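Local coordinates for protein glyceraldehyde-3-phosphate dehydrogenase (Sulfolobus solfataricus, PDB 1B7G) that catalyses the phosphorylating oxidation of D-glyceraldehyde 3-phosphate in glycolysis, using NADP or NAD as coenzyme with a marked preference for NADP, at residues G13-D18 with I303-N308; T141-R146 with L294-H299; T243-L248 with D323-T328; D254-A259 with M279-S284. The protein carries 1 engineered substitution. All blocks are in the same frame, centred on the assembly; numbering follows the deposited sequence.

Contact 1 (G13-D18 with I303-N308); sequences GKRVAD and IVVPEN
The helical segments bearing V16 and V305 cross at a signed angle of -50°, with axes 9.4 Å apart, and the CA atoms of these two residues come within 5.6 Å. Van der Waals contacts make the crossing, and no hydrogen bond spans it. V305 points at the other helix. Its CG1 stands anti to the backbone N (chi1 176°), which leaves CG2 beside that N and facing the other helix. CG2 meets CB of R15 at 3.7 Å. CG1 of V305 lies 3.8 Å from the backbone O of R15, so both methyls rest against the base of R15. The rest of R15 runs away from the contact in an extended chain. Its guanidinium pairs with D274, and its NH1 also bonds the carbonyl of T11.

V16 uses a single methyl. Its CG2 lies 4.0 Å from CB of N308, and the two side chains cross at about a right angle. The same CG2 is 4.3 Å from CG2 of V305. The amide of N308 is held within its own helix. ND2 donates to the O of V304 at 3.0 Å, from above the carbonyl plane, and that O also accepts the backbone N of N308. OD1 is bonded to Q107, so both ends of the buried amide have partners.

G13 fits the glycine-rich GxGxxG pattern, and T11 and I12 probably bind NAD. The arrangement is that of a Rossmann-type nucleotide-binding domain, with helix 304-315, from after the catalytic domain's last strand, lying against helix 11-21, as in other glyceraldehyde-3-phosphate dehydrogenases.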
# COMPACT_ATOMS: atom_id res chain seq x y z
N GLY A 13 -2.40 15.55 -6.36
CA GLY A 13 -3.62 16.29 -6.03
C GLY A 13 -4.49 15.60 -5.00
O GLY A 13 -4.90 16.20 -4.02
N LYS A 14 -4.80 14.30 -5.18
CA LYS A 14 -5.60 13.61 -4.16
C LYS A 14 -4.96 13.75 -2.79
O LYS A 14 -5.65 13.91 -1.77
CB LYS A 14 -5.90 12.18 -4.57
CG LYS A 14 -4.80 11.13 -4.39
CD LYS A 14 -5.27 9.84 -5.09
CE LYS A 14 -4.13 8.87 -5.35
NZ LYS A 14 -4.64 7.56 -5.86
N ARG A 15 -3.64 13.66 -2.67
CA ARG A 15 -2.97 13.79 -1.39
C ARG A 15 -2.88 15.27 -0.98
O ARG A 15 -2.95 15.53 0.23
CB ARG A 15 -1.56 13.19 -1.42
CG ARG A 15 -1.54 11.72 -1.81
CD ARG A 15 -0.13 11.34 -2.33
NE ARG A 15 0.02 9.89 -1.97
CZ ARG A 15 -0.34 8.93 -2.82
NH1 ARG A 15 -0.84 9.25 -4.01
NH2 ARG A 15 -0.16 7.65 -2.52
N VAL A 16 -2.80 16.20 -1.90
CA VAL A 16 -2.78 17.62 -1.42
C VAL A 16 -4.18 17.99 -0.92
O VAL A 16 -4.32 18.68 0.09
CB VAL A 16 -2.20 18.59 -2.42
CG1 VAL A 16 -2.43 20.02 -1.92
CG2 VAL A 16 -0.64 18.37 -2.54
N ALA A 17 -5.20 17.41 -1.56
CA ALA A 17 -6.58 17.66 -1.08
C ALA A 17 -6.78 17.11 0.31
O ALA A 17 -7.24 17.87 1.19
CB ALA A 17 -7.60 17.16 -2.08
N ASP A 18 -6.34 15.88 0.59
CA ASP A 18 -6.43 15.32 1.91
C ASP A 18 -5.63 16.10 2.96
O ASP A 18 -6.12 16.27 4.09
CB ASP A 18 -6.05 13.85 1.96
CG ASP A 18 -7.11 12.92 1.42
OD1 ASP A 18 -8.23 13.36 1.05
OD2 ASP A 18 -6.83 11.71 1.37
N ILE A 303 6.42 13.00 -1.12
CA ILE A 303 7.38 13.95 -0.60
C ILE A 303 6.99 15.41 -0.74
O ILE A 303 7.17 16.16 0.24
CB ILE A 303 8.81 13.72 -1.16
CG1 ILE A 303 9.75 14.77 -0.53
CG2 ILE A 303 8.77 13.76 -2.70
CD1 ILE A 303 11.24 14.41 -0.68
N VAL A 304 6.31 15.81 -1.82
CA VAL A 304 5.98 17.22 -1.98
C VAL A 304 4.68 17.64 -1.30
O VAL A 304 4.37 18.85 -1.32
CB VAL A 304 5.99 17.73 -3.42
CG1 VAL A 304 7.38 17.58 -4.04
CG2 VAL A 304 4.95 17.12 -4.33
N VAL A 305 3.92 16.73 -0.75
CA VAL A 305 2.66 17.10 -0.07
C VAL A 305 2.83 18.13 1.01
O VAL A 305 2.23 19.22 0.86
CB VAL A 305 1.93 15.82 0.37
CG1 VAL A 305 0.67 16.09 1.17
CG2 VAL A 305 1.57 15.06 -0.92
N PRO A 306 3.64 17.95 2.05
CA PRO A 306 3.86 18.94 3.07
C PRO A 306 4.43 20.24 2.52
O PRO A 306 4.01 21.34 2.95
CB PRO A 306 4.72 18.28 4.12
CG PRO A 306 5.41 17.18 3.37
CD PRO A 306 4.48 16.74 2.28
N GLU A 307 5.27 20.20 1.48
CA GLU A 307 5.81 21.35 0.82
C GLU A 307 4.72 22.23 0.21
O GLU A 307 4.76 23.46 0.31
CB GLU A 307 6.82 20.96 -0.31
CG GLU A 307 7.94 20.07 0.19
CD GLU A 307 8.76 20.67 1.31
OE1 GLU A 307 8.86 21.91 1.33
OE2 GLU A 307 9.25 19.96 2.23
N ASN A 308 3.70 21.61 -0.38
CA ASN A 308 2.61 22.38 -0.98
C ASN A 308 1.79 23.09 0.13
O ASN A 308 1.34 24.23 -0.08
CB ASN A 308 1.71 21.50 -1.84
CG ASN A 308 2.14 21.35 -3.27
OD1 ASN A 308 1.80 22.16 -4.13
ND2 ASN A 308 2.92 20.31 -3.56

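Contact 2 (T141-R146 with L294-H299); sequences TTALLR and LMYAVH
The ring of Y296 is the flat group here, and A143 of the helix approaches it obliquely, CB to CE1 at 3.8 Å. At the ring edge, in its plane, lie CG2 of V298 and CD1 of L294. The ring points at the helix because CG of Y296 sits between the backbone N and the carbonyl carbon (chi1 56°). V278 and I280 of the neighbouring strand also touch this side chain.

CB of A143 faces the notch between the Y296 ring and V298, touching both. It lies only 3.4 Å from CG2 of V298, tighter than usual for two carbons. L144 meets the end of the tyrosine at about a right angle. Its CD2 is 3.4 Å from OH of Y296. No hydrogen bond forms across this contact; OH of Y296 has its polar partner elsewhere.

The axes of the two short segments run at 136° and approach to 9.6 Å. The helix begins at C139, the probable nucleophile, and the backbone of V298 bonds that of H219, the other residue of the catalytic site. The contact lays the nucleophile helix on the mixed sheet, as in the catalytic domain of glyceraldehyde-3-phosphate dehydrogenases.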
# COMPACT_ATOMS: atom_id res chain seq x y z
N THR A 141 14.08 16.90 -6.64
CA THR A 141 14.77 18.17 -6.34
C THR A 141 14.54 18.49 -4.86
O THR A 141 15.41 18.97 -4.14
CB THR A 141 14.24 19.31 -7.21
OG1 THR A 141 14.29 18.94 -8.60
CG2 THR A 141 15.10 20.57 -7.02
N THR A 142 13.29 18.25 -4.42
CA THR A 142 12.97 18.48 -3.00
C THR A 142 13.85 17.69 -2.08
O THR A 142 14.31 18.19 -1.04
CB THR A 142 11.50 18.15 -2.71
OG1 THR A 142 10.63 19.01 -3.47
CG2 THR A 142 11.16 18.34 -1.23
N ALA A 143 14.08 16.38 -2.39
CA ALA A 143 14.86 15.55 -1.49
C ALA A 143 16.31 16.06 -1.44
O ALA A 143 16.89 16.11 -0.37
CB ALA A 143 14.80 14.09 -1.94
N LEU A 144 16.82 16.53 -2.58
CA LEU A 144 18.20 17.07 -2.59
C LEU A 144 18.28 18.37 -1.75
O LEU A 144 19.21 18.55 -0.98
CB LEU A 144 18.59 17.34 -4.03
CG LEU A 144 19.09 16.19 -4.93
CD1 LEU A 144 18.91 16.61 -6.38
CD2 LEU A 144 20.56 15.88 -4.65
N LEU A 145 17.30 19.27 -1.88
CA LEU A 145 17.27 20.51 -1.11
C LEU A 145 17.14 20.29 0.38
O LEU A 145 17.90 20.92 1.14
CB LEU A 145 16.16 21.45 -1.60
CG LEU A 145 16.49 22.03 -2.99
CD1 LEU A 145 15.26 22.68 -3.61
CD2 LEU A 145 17.68 22.97 -2.84
N ARG A 146 16.28 19.38 0.83
CA ARG A 146 16.16 19.14 2.26
C ARG A 146 17.51 18.64 2.81
O ARG A 146 17.85 18.97 3.92
CB ARG A 146 15.10 18.12 2.65
CG ARG A 146 13.68 18.54 2.19
CD ARG A 146 12.74 17.51 2.90
NE ARG A 146 11.35 17.79 2.52
CZ ARG A 146 10.42 16.84 2.46
NH1 ARG A 146 10.70 15.59 2.82
NH2 ARG A 146 9.20 17.20 2.08
N LEU A 294 26.55 9.65 1.01
CA LEU A 294 25.42 8.91 1.59
C LEU A 294 24.40 8.55 0.50
O LEU A 294 24.40 9.06 -0.64
CB LEU A 294 24.78 9.67 2.76
CG LEU A 294 24.25 11.07 2.44
CD1 LEU A 294 22.83 11.02 1.92
CD2 LEU A 294 24.35 11.96 3.68
N MET A 295 23.44 7.69 0.83
CA MET A 295 22.39 7.38 -0.15
C MET A 295 21.04 7.44 0.57
O MET A 295 20.96 7.22 1.80
CB MET A 295 22.62 5.95 -0.73
CG MET A 295 22.56 4.94 0.41
SD MET A 295 22.52 3.27 -0.16
CE MET A 295 24.14 2.95 -0.74
N TYR A 296 19.99 7.71 -0.19
CA TYR A 296 18.66 7.80 0.42
C TYR A 296 17.59 7.40 -0.56
O TYR A 296 17.78 7.45 -1.80
CB TYR A 296 18.47 9.21 1.04
CG TYR A 296 18.66 10.40 0.13
CD1 TYR A 296 17.66 10.78 -0.77
CD2 TYR A 296 19.79 11.18 0.18
CE1 TYR A 296 17.84 11.87 -1.60
CE2 TYR A 296 19.97 12.29 -0.62
CZ TYR A 296 19.00 12.62 -1.53
OH TYR A 296 19.18 13.69 -2.37
N ALA A 297 16.43 7.01 0.01
CA ALA A 297 15.26 6.74 -0.80
C ALA A 297 14.30 7.92 -0.81
O ALA A 297 14.25 8.71 0.17
CB ALA A 297 14.51 5.48 -0.33
N VAL A 298 13.51 8.08 -1.86
CA VAL A 298 12.52 9.16 -1.95
C VAL A 298 11.17 8.56 -2.37
O VAL A 298 11.09 7.91 -3.40
CB VAL A 298 12.92 10.22 -2.98
CG1 VAL A 298 11.88 11.32 -3.11
CG2 VAL A 298 14.30 10.85 -2.66
N HIS A 299 10.14 8.74 -1.55
CA HIS A 299 8.80 8.28 -1.94
C HIS A 299 8.14 9.37 -2.75
O HIS A 299 7.59 10.36 -2.20
CB HIS A 299 7.94 7.86 -0.74
CG HIS A 299 6.57 7.36 -1.19
ND1 HIS A 299 5.41 7.69 -0.55
CD2 HIS A 299 6.20 6.60 -2.24
CE1 HIS A 299 4.38 7.16 -1.17
NE2 HIS A 299 4.84 6.46 -2.20

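Contact 3 (T243-L248 with D323-T328); sequences TPRIVL and DSMRIT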
# COMPACT_ATOMS: atom_id res chain seq x y z
N THR A 243 15.82 16.20 12.22
CA THR A 243 15.20 17.16 11.29
C THR A 243 13.94 16.57 10.72
O THR A 243 13.99 15.60 9.91
CB THR A 243 16.17 17.51 10.13
OG1 THR A 243 17.43 17.93 10.63
CG2 THR A 243 15.61 18.53 9.17
N PRO A 244 12.78 17.10 11.04
CA PRO A 244 11.56 16.70 10.37
C PRO A 244 11.66 16.81 8.85
O PRO A 244 11.97 17.83 8.31
CB PRO A 244 10.50 17.64 10.92
CG PRO A 244 11.04 18.08 12.24
CD PRO A 244 12.54 18.18 12.02
N ARG A 245 11.15 15.73 8.22
CA ARG A 245 11.11 15.62 6.78
C ARG A 245 12.31 14.81 6.22
O ARG A 245 12.38 14.51 5.06
CB ARG A 245 10.85 16.92 6.04
CG ARG A 245 9.42 17.39 6.25
CD ARG A 245 9.06 18.65 5.46
NE ARG A 245 7.95 19.31 6.20
CZ ARG A 245 7.36 20.41 5.76
NH1 ARG A 245 7.69 20.93 4.59
NH2 ARG A 245 6.39 20.96 6.50
N ILE A 246 13.11 14.38 7.17
CA ILE A 246 14.25 13.50 6.94
C ILE A 246 14.16 12.39 7.98
O ILE A 246 14.01 12.68 9.18
CB ILE A 246 15.61 14.19 7.05
CG1 ILE A 246 15.83 15.21 5.93
CG2 ILE A 246 16.75 13.15 7.02
CD1 ILE A 246 17.10 16.07 6.11
N VAL A 247 14.21 11.14 7.56
CA VAL A 247 14.25 10.05 8.55
C VAL A 247 15.52 9.20 8.28
O VAL A 247 16.04 9.23 7.16
CB VAL A 247 13.03 9.15 8.56
CG1 VAL A 247 11.81 9.87 9.13
CG2 VAL A 247 12.69 8.58 7.18
N LEU A 248 15.94 8.43 9.24
CA LEU A 248 17.12 7.58 9.10
C LEU A 248 16.61 6.13 9.07
O LEU A 248 15.57 5.83 9.68
CB LEU A 248 18.13 7.76 10.23
CG LEU A 248 18.90 9.09 10.24
CD1 LEU A 248 19.84 9.18 11.42
CD2 LEU A 248 19.70 9.28 8.95
N ASP A 323 6.28 28.43 12.30
CA ASP A 323 4.89 28.14 12.65
C ASP A 323 4.22 27.23 11.61
O ASP A 323 3.47 26.31 11.98
CB ASP A 323 4.07 29.44 12.75
CG ASP A 323 4.38 30.17 14.06
OD1 ASP A 323 4.93 29.56 15.00
OD2 ASP A 323 4.09 31.37 14.15
N SER A 324 4.34 27.56 10.34
CA SER A 324 3.73 26.78 9.26
C SER A 324 4.26 25.34 9.26
O SER A 324 3.52 24.37 9.43
CB SER A 324 4.01 27.37 7.88
OG SER A 324 3.32 26.68 6.85
N MET A 325 5.58 25.21 9.30
CA MET A 325 6.13 23.83 9.27
C MET A 325 5.69 23.05 10.48
O MET A 325 5.42 21.84 10.38
CB MET A 325 7.62 23.87 9.05
CG MET A 325 8.03 24.23 7.60
SD MET A 325 9.82 23.95 7.45
CE MET A 325 10.47 25.12 8.62
N ARG A 326 5.52 23.70 11.65
CA ARG A 326 5.08 22.93 12.81
C ARG A 326 3.66 22.41 12.61
O ARG A 326 3.40 21.24 12.91
CB ARG A 326 5.27 23.70 14.12
CG ARG A 326 4.43 23.18 15.27
CD ARG A 326 4.38 24.12 16.47
NE ARG A 326 5.69 24.72 16.67
CZ ARG A 326 6.03 25.99 16.45
NH1 ARG A 326 5.14 26.89 16.04
NH2 ARG A 326 7.30 26.35 16.65
N ILE A 327 2.75 23.19 12.05
CA ILE A 327 1.36 22.74 11.86
C ILE A 327 1.29 21.68 10.76
O ILE A 327 0.63 20.67 10.89
CB ILE A 327 0.43 23.91 11.58
CG1 ILE A 327 0.31 24.75 12.90
CG2 ILE A 327 -0.93 23.49 11.13
CD1 ILE A 327 -0.11 26.18 12.66
N THR A 328 1.99 21.96 9.66
CA THR A 328 2.06 21.00 8.56
C THR A 328 2.59 19.68 9.10
O THR A 328 1.90 18.68 8.97
CB THR A 328 2.95 21.52 7.46
OG1 THR A 328 2.37 22.75 6.98
CG2 THR A 328 3.06 20.51 6.29
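R245 has the most surface buried here, and it reaches T328 and M325 with one atom, NH2. It occupies the third position of a type II beta turn from T243 to I246. Its phi is positive (97°), unusual for a residue with a side chain. The turn is closed by the bond from N of I246 to O of T243, at 3.1 Å. From this corner the side chain extends straight toward helix 321-331.

T328 stands across the end of the arginine at about a right angle. Its CG2 is 3.4 Å from NH2 of R245, and its CB is 3.6 Å from that nitrogen. CG2 lies anti to the backbone N, with OG1 beside that N (OG1 chi1 -61°). This leaves OG1 turned to D310 and R313, to which it is hydrogen-bonded. M325 adds a methylene: its CG lies 3.8 Å from NH2 of R245. Both residues approach the guanidinium obliquely.

The polar partners of R245 lie outside the two segments. NH2 forms a salt bridge with D310, NH1 with E307, and NE bonds OD1 of N329 on the same helix. The helix thus offers carbon to NH2 and a direct polar bond to NE, while D310 bridges R245 and the hydroxyls of S324 and T328. With two carboxylates beside it and apolar groups pressed on it, the arginine is very likely charged and fixed in position.

Contact 4 (D254-A259 with M279-S284); sequences DAEATA and MIFSDS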
# COMPACT_ATOMS: atom_id res chain seq x y z
N ASP A 254 16.59 -5.43 9.31
CA ASP A 254 16.39 -6.06 7.99
C ASP A 254 15.39 -5.30 7.15
O ASP A 254 14.55 -5.93 6.49
CB ASP A 254 16.05 -7.55 8.16
CG ASP A 254 16.44 -8.36 6.92
OD1 ASP A 254 17.13 -7.85 6.01
OD2 ASP A 254 15.99 -9.53 6.84
N ALA A 255 15.47 -3.97 7.05
CA ALA A 255 14.50 -3.27 6.21
C ALA A 255 15.15 -2.37 5.15
O ALA A 255 14.52 -1.42 4.68
CB ALA A 255 13.50 -2.45 7.06
N GLU A 256 16.40 -2.61 4.76
CA GLU A 256 17.09 -1.76 3.81
C GLU A 256 16.90 -2.14 2.34
O GLU A 256 17.82 -2.58 1.65
CB GLU A 256 18.59 -1.74 4.08
CG GLU A 256 18.98 -1.37 5.50
CD GLU A 256 20.50 -1.58 5.61
OE1 GLU A 256 20.87 -2.74 5.82
OE2 GLU A 256 21.23 -0.60 5.45
N ALA A 257 15.71 -1.89 1.86
CA ALA A 257 15.22 -2.20 0.51
C ALA A 257 13.98 -1.34 0.31
O ALA A 257 13.25 -1.18 1.34
CB ALA A 257 15.05 -3.67 0.32
N THR A 258 13.80 -0.66 -0.78
CA THR A 258 12.63 0.24 -0.90
C THR A 258 11.31 -0.51 -0.68
O THR A 258 10.42 0.02 -0.01
CB THR A 258 12.62 1.03 -2.19
OG1 THR A 258 12.56 0.17 -3.34
CG2 THR A 258 13.88 1.91 -2.28
N ALA A 259 11.19 -1.77 -1.14
CA ALA A 259 10.00 -2.58 -0.92
C ALA A 259 9.76 -2.86 0.57
O ALA A 259 8.61 -2.91 1.01
CB ALA A 259 10.07 -3.91 -1.73
N MET A 279 14.50 9.36 3.14
CA MET A 279 14.90 8.18 3.89
C MET A 279 16.41 7.90 3.75
O MET A 279 16.83 7.31 2.75
CB MET A 279 14.12 6.94 3.43
CG MET A 279 12.66 6.91 3.82
SD MET A 279 11.64 5.92 2.70
CE MET A 279 11.23 7.06 1.44
N ILE A 280 17.22 8.42 4.67
CA ILE A 280 18.67 8.28 4.56
C ILE A 280 19.12 6.98 5.22
O ILE A 280 18.78 6.69 6.36
CB ILE A 280 19.42 9.45 5.20
CG1 ILE A 280 19.10 10.75 4.45
CG2 ILE A 280 20.94 9.18 5.21
CD1 ILE A 280 19.68 12.00 5.05
N PHE A 281 19.87 6.19 4.45
CA PHE A 281 20.44 4.94 4.98
C PHE A 281 21.61 5.26 5.89
O PHE A 281 22.64 5.78 5.44
CB PHE A 281 20.87 4.02 3.81
CG PHE A 281 19.61 3.49 3.13
CD1 PHE A 281 18.97 4.22 2.15
CD2 PHE A 281 19.08 2.27 3.55
CE1 PHE A 281 17.84 3.73 1.55
CE2 PHE A 281 17.92 1.78 2.96
CZ PHE A 281 17.31 2.52 1.98
N SER A 282 21.41 5.09 7.20
CA SER A 282 22.38 5.48 8.20
C SER A 282 23.71 4.77 8.13
O SER A 282 24.74 5.47 8.32
CB SER A 282 21.81 5.38 9.63
OG SER A 282 21.68 4.05 10.05
N ASP A 283 23.79 3.56 7.59
CA ASP A 283 25.07 2.91 7.36
C ASP A 283 25.77 3.50 6.14
O ASP A 283 26.97 3.25 6.00
CB ASP A 283 24.86 1.40 7.09
CG ASP A 283 24.63 0.60 8.35
OD1 ASP A 283 24.51 1.18 9.45
OD2 ASP A 283 24.55 -0.64 8.26
N SER A 284 25.06 4.26 5.31
CA SER A 284 25.59 4.88 4.13
C SER A 284 26.42 6.19 4.45
O SER A 284 27.17 6.60 3.59
CB SER A 284 24.56 5.21 3.07
OG SER A 284 23.88 6.42 3.29
O HOH W 1 21.44 1.87 6.82
O HOH W 2 23.70 -2.20 6.17
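E256 lies along the edge of the F281 ring, beginning at its backbone: CA sits in the ring plane, 3.7 Å from CE2 of F281. CB follows at 3.8 Å from the same CE2. CG has moved on to the neighbouring ring atom, 4.1 Å from CD2 of F281. The side chain continues extended (chi2 173°), and OE2 still passes CD2 at 4.1 Å. The carboxylate plane is turned 38° from that of the ring.

This edge contact belongs to a beta-alpha-beta unit of strand 246-249, helix 258-267 and strand 278-288. E256 is the centre of an inverse gamma turn just before the helix, and A257 takes the N-cap position. F281 lies on the second strand and also touches L261 of the helix.

At the tip, one water donates to OE2 of E256 at 2.8 Å and accepts from N of D283. A second water links OE1 of E256 and OD2 of D283; its two protons cannot serve all the acceptors around it, some outside the contact. The two carboxylates stay 4.3 Å apart, OE2 of E256 to OD2 of D283. Their like charges would probably disfavour a closer approach, and OD2 of D283 is also bonded to S251.

How the contacts relate
Four segments come first along the chain: 13-18, 141-146, 243-248 and 254-259. Contact 4 closes first, at 279-284, within the beta-alpha-beta unit. Contact 2 closes next, at 294-299, on the adjacent strand, and contact 4 falls inside its loop. Contact 1 closes at 303-308 and encloses both, bringing helix 304-315 back to the coenzyme-binding domain. Contact 3 closes last, at 323-328. It contains contact 4 but crosses contacts 1 and 2. Charged side chains join the three larger loops: E307 of contact 1 pairs with R146 of contact 2 and R245 of contact 3. The mixed sheet joins contacts 2, 3 and 4 through neighbouring strands.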